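Local coordinates for protein spondin-1 (Homo sapiens, PDB 2ZOU) that is a secreted glycoprotein of the extracellular matrix that probably acts in cell adhesion, here represented by its reeler domain, at residues I59-N64 against I121-I126; R27-P32 against R42-A47. All blocks are in the same frame, centred on the assembly; numbering follows the deposited sequence.

Overall arrangement
Contact 1 (59-64 with 121-126) and contact 2 (27-32 with 42-47) hold different pairs of antiparallel strands, one pair in each sheet of the sandwich. Contact 1 is buried and depends on backbone bonds and hydrocarbon, with charge brought in by Glu63 and the tip of Lys123. Contact 2 lies farther from the centre of the chain and is only partly buried; charged groups from Arg27, Glu29, Asp31 and Arg42 gather at its outer side and turn. The centres of the two contacts are about 14 Å apart, yet they meet across the core, where Leu122 CD1 lies 3.7 Å from Val28 CG2 and Ile126 CG2 lies 3.9 Å from Leu45 CD2. The inward faces are therefore apolar in both contacts.

Contact 1: residues I59-N64 against I121-I126; sequences IALREN and ILKASI. With EDO (1,2-ethanediol), chain D; EDO (1,2-ethanediol), chain F.
Ser125 OG is gripped by two hydrogen bonds, one with Ile132 O and one received from O1 of a 1,2-ethanediol, probably from the crystallisation liquor, 2.7 Å from Ser125 OG. Ile121 O has one hydrogen bond, from Leu61 N at 2.9 Å and 33° out of the carbonyl plane, and a weaker CA-H...O contact with Ala60 CA at 3.4 Å. Leu61 and Ile121 complete their antiparallel hydrogen-bonded pair through the shortest backbone bond between the segments, Ile121 N to Leu61 O at 2.7 Å, almost straight at 174°. Ile59 and Lys123 exchange a second pair of backbone bonds.

Between these pairs, Ala60 and Leu122 form a non-hydrogen-bonded pair on the face that looks into the core. The methyl Ala60 CB touches Leu122 CD2 at 3.5 Å; alanine suits this place because it fits beside a leucine whose side chain also meets Leu26, Val28 and Val43 of the other sheet. Ile59, Leu61, Ile121 and Lys123 use the other face. Here Ile59 CG1 lies 4.2 Å from Lys123 CB, the aliphatic part of the lysine serving as hydrocarbon, while His73 and Ala94 lie against Leu61 and Ile59.

Ile121 has CG1 beside its backbone N (chi1 -45°) and crosses Glu63 obliquely, bringing Ile121 CD1 3.8 Å from Glu63 CG. The extended glutamate thus lays methylene on the isoleucine and carries OE2 on to a salt bridge with Lys143. This is antiparallel pairing of two neighbouring strands in one sheet of the beta-sandwich that the reeler domain adopts, with one face turned to the other sheet.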
ATOM      1  N   ILE A  59       2.510  -2.029  -0.760  1.00  9.93           N
ATOM      2  CA  ILE A  59       3.814  -1.584  -1.304  1.00 10.43           C
ATOM      3  C   ILE A  59       3.695  -0.236  -2.001  1.00 10.62           C
ATOM      4  O   ILE A  59       2.592   0.232  -2.283  1.00 10.99           O
ATOM      5  CB  ILE A  59       4.436  -2.648  -2.258  1.00 10.51           C
ATOM      6  CG1 ILE A  59       3.494  -2.923  -3.435  1.00 11.65           C
ATOM      7  CG2 ILE A  59       4.775  -3.912  -1.470  1.00 10.71           C
ATOM      8  CD1 ILE A  59       4.054  -3.919  -4.449  1.00 12.31           C
ATOM      9  N   ALA A  60       4.840   0.407  -2.233  1.00 10.09           N
ATOM     10  CA  ALA A  60       4.908   1.643  -3.005  1.00 10.26           C
ATOM     11  C   ALA A  60       5.999   1.469  -4.051  1.00 10.51           C
ATOM     12  O   ALA A  60       7.159   1.280  -3.687  1.00 10.76           O
ATOM     13  CB  ALA A  60       5.244   2.805  -2.094  1.00 10.84           C
ATOM     14  N   LEU A  61       5.626   1.535  -5.327  1.00 10.33           N
ATOM     15  CA  LEU A  61       6.545   1.248  -6.437  1.00 10.17           C
ATOM     16  C   LEU A  61       6.702   2.436  -7.346  1.00 10.27           C
ATOM     17  O   LEU A  61       5.734   3.141  -7.632  1.00 10.84           O
ATOM     18  CB  LEU A  61       6.012   0.089  -7.276  1.00 11.09           C
ATOM     19  CG  LEU A  61       5.856  -1.258  -6.576  1.00 10.69           C
ATOM     20  CD1 LEU A  61       5.369  -2.313  -7.581  1.00 13.62           C
ATOM     21  CD2 LEU A  61       7.183  -1.692  -5.943  1.00 14.25           C
ATOM     22  N   ARG A  62       7.911   2.638  -7.867  1.00  9.76           N
ATOM     23  CA  ARG A  62       8.060   3.522  -8.994  1.00 10.64           C
ATOM     24  C   ARG A  62       7.176   2.969 -10.100  1.00 10.88           C
ATOM     25  O   ARG A  62       7.115   1.749 -10.295  1.00 11.67           O
ATOM     26  CB  ARG A  62       9.524   3.537  -9.438  1.00 10.48           C
ATOM     27  CG  ARG A  62      10.441   4.182  -8.403  1.00 12.01           C
ATOM     28  CD  ARG A  62      11.789   4.478  -9.026  1.00 15.50           C
ATOM     29  NE  ARG A  62      12.764   4.931  -8.041  1.00 18.74           N
ATOM     30  CZ  ARG A  62      13.764   5.766  -8.319  1.00 20.08           C
ATOM     31  NH1 ARG A  62      13.904   6.259  -9.543  1.00 22.38           N
ATOM     32  NH2 ARG A  62      14.616   6.123  -7.368  1.00 22.29           N
ATOM     33  N   GLU A  63       6.489   3.846 -10.820  1.00 11.63           N
ATOM     34  CA  GLU A  63       5.631   3.396 -11.922  1.00 13.07           C
ATOM     35  C   GLU A  63       6.368   2.542 -12.960  1.00 12.30           C
ATOM     36  O   GLU A  63       7.543   2.783 -13.264  1.00 12.00           O
ATOM     37  CB  GLU A  63       4.949   4.573 -12.613  1.00 13.32           C
ATOM     38  CG  GLU A  63       3.685   4.146 -13.363  1.00 16.07           C
ATOM     39  CD  GLU A  63       2.897   5.305 -13.951  1.00 16.52           C
ATOM     40  OE1 GLU A  63       3.445   6.432 -14.021  1.00 21.86           O
ATOM     41  OE2 GLU A  63       1.730   5.070 -14.349  1.00 20.45           O
ATOM     42  N   ASN A  64       5.644   1.547 -13.474  1.00 12.67           N
ATOM     43  CA  ASN A  64       6.123   0.613 -14.498  1.00 13.44           C
ATOM     44  C   ASN A  64       7.246  -0.305 -14.060  1.00 13.76           C
ATOM     45  O   ASN A  64       7.979  -0.835 -14.903  1.00 14.19           O
ATOM     46  CB  ASN A  64       6.530   1.350 -15.783  1.00 12.99           C
ATOM     47  CG  ASN A  64       5.428   2.231 -16.323  1.00 12.93           C
ATOM     48  OD1 ASN A  64       4.272   1.821 -16.401  1.00 14.34           O
ATOM     49  ND2 ASN A  64       5.789   3.450 -16.711  1.00 15.93           N
ATOM     50  N   ILE A 121       3.300   4.368  -7.419  1.00 10.30           N
ATOM     51  CA  ILE A 121       2.052   3.612  -7.313  1.00 10.63           C
ATOM     52  C   ILE A 121       1.991   2.918  -5.972  1.00 11.49           C
ATOM     53  O   ILE A 121       2.797   2.021  -5.682  1.00 11.36           O
ATOM     54  CB  ILE A 121       1.920   2.525  -8.416  1.00 10.72           C
ATOM     55  CG1 ILE A 121       2.304   3.054  -9.809  1.00 12.34           C
ATOM     56  CG2 ILE A 121       0.506   1.950  -8.404  1.00 11.75           C
ATOM     57  CD1 ILE A 121       1.368   4.121 -10.382  1.00 13.96           C
ATOM     58  N   LEU A 122       1.034   3.343  -5.147  1.00 11.93           N
ATOM     59  CA  LEU A 122       0.739   2.673  -3.898  1.00 12.84           C
ATOM     60  C   LEU A 122      -0.243   1.582  -4.226  1.00 12.88           C
ATOM     61  O   LEU A 122      -1.256   1.868  -4.855  1.00 13.98           O
ATOM     62  CB  LEU A 122       0.097   3.650  -2.906  1.00 13.59           C
ATOM     63  CG  LEU A 122       0.962   4.851  -2.501  1.00 15.19           C
ATOM     64  CD1 LEU A 122       0.145   5.860  -1.707  1.00 18.07           C
ATOM     65  CD2 LEU A 122       2.117   4.362  -1.672  1.00 17.52           C
ATOM     66  N   LYS A 123       0.043   0.360  -3.795  1.00 11.99           N
ATOM     67  CA  LYS A 123      -0.745  -0.815  -4.191  1.00 13.71           C
ATOM     68  C   LYS A 123      -0.931  -1.787  -3.042  1.00 12.72           C
ATOM     69  O   LYS A 123      -0.005  -2.053  -2.285  1.00 12.12           O
ATOM     70  CB  LYS A 123      -0.034  -1.577  -5.316  1.00 15.18           C
ATOM     71  CG  LYS A 123      -0.275  -1.089  -6.719  1.00 19.84           C
ATOM     72  CD  LYS A 123       0.815  -1.588  -7.650  1.00 22.99           C
ATOM     73  CE  LYS A 123       0.673  -3.047  -7.979  1.00 24.13           C
ATOM     74  NZ  LYS A 123       1.562  -3.385  -9.135  1.00 24.59           N
ATOM     75  N   ALA A 124      -2.127  -2.357  -2.935  1.00 11.81           N
ATOM     76  CA  ALA A 124      -2.404  -3.334  -1.907  1.00 11.21           C
ATOM     77  C   ALA A 124      -3.080  -4.572  -2.458  1.00 11.44           C
ATOM     78  O   ALA A 124      -3.747  -4.534  -3.487  1.00 11.66           O
ATOM     79  CB  ALA A 124      -3.255  -2.720  -0.821  1.00 11.61           C
ATOM     80  N   SER A 125      -2.875  -5.669  -1.745  1.00 11.39           N
ATOM     81  CA  SER A 125      -3.554  -6.933  -1.959  1.00 11.82           C
ATOM     82  C   SER A 125      -4.160  -7.334  -0.630  1.00 11.46           C
ATOM     83  O   SER A 125      -3.572  -7.039   0.419  1.00 11.97           O
ATOM     84  CB  SER A 125      -2.538  -7.975  -2.424  0.65 11.43           C
ATOM     85  OG  SER A 125      -3.117  -9.259  -2.470  0.65 10.45           O
ATOM     86  N   ILE A 126      -5.319  -7.994  -0.641  1.00 11.27           N
ATOM     87  CA  ILE A 126      -5.926  -8.454   0.616  1.00 11.96           C
ATOM     88  C   ILE A 126      -6.412  -9.905   0.548  1.00 11.43           C
ATOM     89  O   ILE A 126      -6.582 -10.464  -0.544  1.00 11.04           O
ATOM     90  CB  ILE A 126      -7.100  -7.539   1.142  1.00 13.67           C
ATOM     91  CG1 ILE A 126      -8.360  -7.678   0.274  1.00 14.50           C
ATOM     92  CG2 ILE A 126      -6.647  -6.066   1.362  1.00 14.85           C
ATOM     93  CD1 ILE A 126      -9.328  -8.765   0.706  1.00 16.53           C
TER
HETATM   94  C1  EDO D   4      -2.850 -11.648   0.124  1.00 27.25           C
HETATM   95  O1  EDO D   4      -2.071 -11.227  -1.002  1.00 28.24           O
HETATM   96  C2  EDO D   4      -2.831 -10.558   1.187  1.00 27.34           C
HETATM   97  O2  EDO D   4      -1.478 -10.267   1.569  1.00 25.76           O
HETATM   98  C1  EDO F   6      -6.416  -4.540  -6.379  1.00 31.59           C
HETATM   99  O1  EDO F   6      -5.584  -5.241  -5.452  1.00 32.71           O
HETATM  100  C2  EDO F   6      -7.527  -5.430  -6.909  1.00 32.01           C
HETATM  101  O2  EDO F   6      -8.695  -4.647  -7.163  1.00 31.00           O

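Contact 2: residues R27-P32 against R42-A47; sequences RVEGDP and RVTLSA
This is part of the beta hairpin of strands 24-28 and 40-47, with a type II turn running from Val28 to Asp31. Arg27 and Thr44 satisfy each other's backbone: Arg27 N reaches Thr44 O at 2.9 Å, and Thr44 N reaches Arg27 O. Glu29 N then bonds to Arg42 O at 2.9 Å, nearly along the C=O axis. Farther along, one water takes over, donating to Glu29 O and accepting from Arg42 N. In the turn, Val28 O accepts from Asp31 N, and Gly30 fits because its positive phi (89°) would jam a side chain against the preceding carbonyl.

Val28 CG2 and Val43 CG2 meet at 4.2 Å on the inward face, beside Leu122 of the other sheet. On the outward face Glu29 runs alongside Arg42. Glu29 OE1 lies 3.5 Å from Arg42 CD and makes a long salt bridge of 3.9 Å to Arg42 NE, but well out of the guanidinium plane, so charge alone attracts. Arg42 NH1 makes a directed hydrogen bond to Gln107 OE1. An alanine in place of Arg42 would probably leave the Glu29 carboxylate less well balanced in charge and would lose the link to Gln107. At the turn, Arg27 NH2 approaches Asp31 OD1 from above the carboxylate plane, closing a salt bridge of 2.8 Å.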
ATOM      1  N   ARG A  27      -6.478   4.506   0.265  1.00 11.23           N
ATOM      2  CA  ARG A  27      -6.612   5.952   0.174  1.00 11.89           C
ATOM      3  C   ARG A  27      -5.450   6.611   0.863  1.00 11.40           C
ATOM      4  O   ARG A  27      -4.755   5.998   1.655  1.00 12.07           O
ATOM      5  CB  ARG A  27      -7.911   6.421   0.812  1.00 13.66           C
ATOM      6  CG  ARG A  27      -9.134   5.799   0.176  1.00 17.63           C
ATOM      7  CD  ARG A  27     -10.364   6.632   0.359  0.65 22.06           C
ATOM      8  NE  ARG A  27     -10.241   7.941  -0.279  0.65 24.89           N
ATOM      9  CZ  ARG A  27     -11.263   8.765  -0.482  0.65 26.47           C
ATOM     10  NH1 ARG A  27     -12.489   8.410  -0.115  0.65 27.97           N
ATOM     11  NH2 ARG A  27     -11.059   9.937  -1.061  0.65 28.10           N
ATOM     12  N   VAL A  28      -5.240   7.876   0.541  1.00 11.48           N
ATOM     13  CA  VAL A  28      -4.319   8.704   1.292  1.00 12.16           C
ATOM     14  C   VAL A  28      -5.152   9.833   1.895  1.00 10.75           C
ATOM     15  O   VAL A  28      -5.869  10.557   1.172  1.00 11.26           O
ATOM     16  CB  VAL A  28      -3.231   9.273   0.390  1.00 11.42           C
ATOM     17  CG1 VAL A  28      -2.298  10.167   1.206  1.00 13.98           C
ATOM     18  CG2 VAL A  28      -2.436   8.108  -0.227  1.00 13.57           C
ATOM     19  N   GLU A  29      -5.093   9.968   3.222  1.00 11.18           N
ATOM     20  CA  GLU A  29      -5.876  10.990   3.907  1.00 10.96           C
ATOM     21  C   GLU A  29      -5.538  12.376   3.360  1.00 10.72           C
ATOM     22  O   GLU A  29      -4.356  12.699   3.167  1.00 10.51           O
ATOM     23  CB  GLU A  29      -5.634  10.948   5.419  1.00 10.90           C
ATOM     24  CG  GLU A  29      -6.278   9.748   6.109  1.00 12.19           C
ATOM     25  CD  GLU A  29      -6.259   9.837   7.635  1.00 12.35           C
ATOM     26  OE1 GLU A  29      -5.607  10.757   8.190  1.00 12.52           O
ATOM     27  OE2 GLU A  29      -6.919   8.992   8.279  1.00 13.53           O
ATOM     28  N   GLY A  30      -6.574  13.176   3.117  1.00 10.24           N
ATOM     29  CA  GLY A  30      -6.409  14.503   2.545  1.00 10.08           C
ATOM     30  C   GLY A  30      -6.429  14.496   1.023  1.00 10.98           C
ATOM     31  O   GLY A  30      -6.350  15.560   0.425  1.00 10.91           O
ATOM     32  N   ASP A  31      -6.517  13.301   0.409  1.00 11.23           N
ATOM     33  CA  ASP A  31      -6.639  13.200  -1.063  1.00 12.34           C
ATOM     34  C   ASP A  31      -5.645  14.102  -1.822  1.00 11.95           C
ATOM     35  O   ASP A  31      -6.042  14.964  -2.616  1.00 11.96           O
ATOM     36  CB  ASP A  31      -8.076  13.525  -1.486  1.00 11.82           C
ATOM     37  CG  ASP A  31      -9.089  12.556  -0.905  1.00 15.17           C
ATOM     38  OD1 ASP A  31      -8.720  11.411  -0.566  1.00 19.04           O
ATOM     39  OD2 ASP A  31     -10.268  12.962  -0.777  1.00 19.64           O
ATOM     40  N   PRO A  32      -4.338  13.914  -1.584  1.00 11.48           N
ATOM     41  CA  PRO A  32      -3.356  14.748  -2.296  1.00 12.21           C
ATOM     42  C   PRO A  32      -3.371  14.520  -3.808  1.00 12.72           C
ATOM     43  O   PRO A  32      -3.565  13.393  -4.259  1.00 13.91           O
ATOM     44  CB  PRO A  32      -2.020  14.289  -1.698  1.00 12.62           C
ATOM     45  CG  PRO A  32      -2.286  12.914  -1.208  1.00 12.39           C
ATOM     46  CD  PRO A  32      -3.688  12.957  -0.672  1.00 11.97           C
ATOM     47  N   ARG A  42      -0.655   9.810   5.449  1.00  9.59           N
ATOM     48  CA  ARG A  42      -1.283   8.673   6.124  1.00  9.96           C
ATOM     49  C   ARG A  42      -2.083   7.858   5.110  1.00  9.15           C
ATOM     50  O   ARG A  42      -3.077   8.322   4.544  1.00 10.08           O
ATOM     51  CB  ARG A  42      -2.150   9.115   7.316  1.00 10.10           C
ATOM     52  CG  ARG A  42      -2.567   7.925   8.186  1.00 10.06           C
ATOM     53  CD  ARG A  42      -3.416   8.338   9.377  1.00 10.42           C
ATOM     54  NE  ARG A  42      -2.711   9.232  10.289  1.00  9.71           N
ATOM     55  CZ  ARG A  42      -2.540   9.011  11.588  1.00 10.11           C
ATOM     56  NH1 ARG A  42      -3.029   7.910  12.158  1.00 10.99           N
ATOM     57  NH2 ARG A  42      -1.894   9.917  12.312  1.00 11.50           N
ATOM     58  N   VAL A  43      -1.582   6.657   4.843  1.00 10.18           N
ATOM     59  CA  VAL A  43      -2.180   5.731   3.893  1.00 10.41           C
ATOM     60  C   VAL A  43      -3.129   4.806   4.658  1.00 10.16           C
ATOM     61  O   VAL A  43      -2.765   4.261   5.700  1.00 10.98           O
ATOM     62  CB  VAL A  43      -1.109   4.904   3.141  1.00 11.08           C
ATOM     63  CG1 VAL A  43      -1.763   3.944   2.134  1.00 12.27           C
ATOM     64  CG2 VAL A  43      -0.142   5.840   2.423  1.00 11.53           C
ATOM     65  N   THR A  44      -4.338   4.621   4.134  1.00 10.14           N
ATOM     66  CA  THR A  44      -5.320   3.775   4.795  1.00 10.72           C
ATOM     67  C   THR A  44      -5.823   2.703   3.847  1.00 10.73           C
ATOM     68  O   THR A  44      -5.979   2.932   2.632  1.00 11.24           O
ATOM     69  CB  THR A  44      -6.507   4.600   5.308  1.00 12.44           C
ATOM     70  OG1 THR A  44      -7.192   5.170   4.202  1.00 13.40           O
ATOM     71  CG2 THR A  44      -6.038   5.711   6.235  1.00 12.37           C
ATOM     72  N   LEU A  45      -6.079   1.528   4.405  1.00 10.13           N
ATOM     73  CA  LEU A  45      -6.714   0.432   3.673  1.00 10.77           C
ATOM     74  C   LEU A  45      -7.972   0.075   4.441  1.00 10.44           C
ATOM     75  O   LEU A  45      -7.899  -0.261   5.610  1.00 10.85           O
ATOM     76  CB  LEU A  45      -5.768  -0.769   3.638  1.00 11.46           C
ATOM     77  CG  LEU A  45      -6.147  -1.996   2.843  1.00 16.20           C
ATOM     78  CD1 LEU A  45      -6.494  -1.663   1.428  1.00 20.57           C
ATOM     79  CD2 LEU A  45      -4.967  -2.931   2.888  1.00 18.80           C
ATOM     80  N   SER A  46      -9.121   0.174   3.781  1.00 10.33           N
ATOM     81  CA  SER A  46     -10.401  -0.027   4.476  1.00 10.76           C
ATOM     82  C   SER A  46     -11.353  -0.909   3.686  1.00 10.56           C
ATOM     83  O   SER A  46     -11.299  -0.952   2.447  1.00 10.85           O
ATOM     84  CB  SER A  46     -11.117   1.329   4.629  0.65 12.24           C
ATOM     85  OG  SER A  46     -10.270   2.389   5.037  0.65 15.28           O
ATOM     86  N   ALA A  47     -12.222  -1.603   4.418  1.00  9.69           N
ATOM     87  CA  ALA A  47     -13.242  -2.463   3.832  1.00  9.93           C
ATOM     88  C   ALA A  47     -14.599  -1.825   4.030  1.00 10.79           C
ATOM     89  O   ALA A  47     -14.926  -1.466   5.152  1.00 11.48           O
ATOM     90  CB  ALA A  47     -13.223  -3.823   4.531  1.00 10.42           C
TER
HETATM   91  O   HOH W   1      -2.183  12.174   4.988  1.00  8.99           O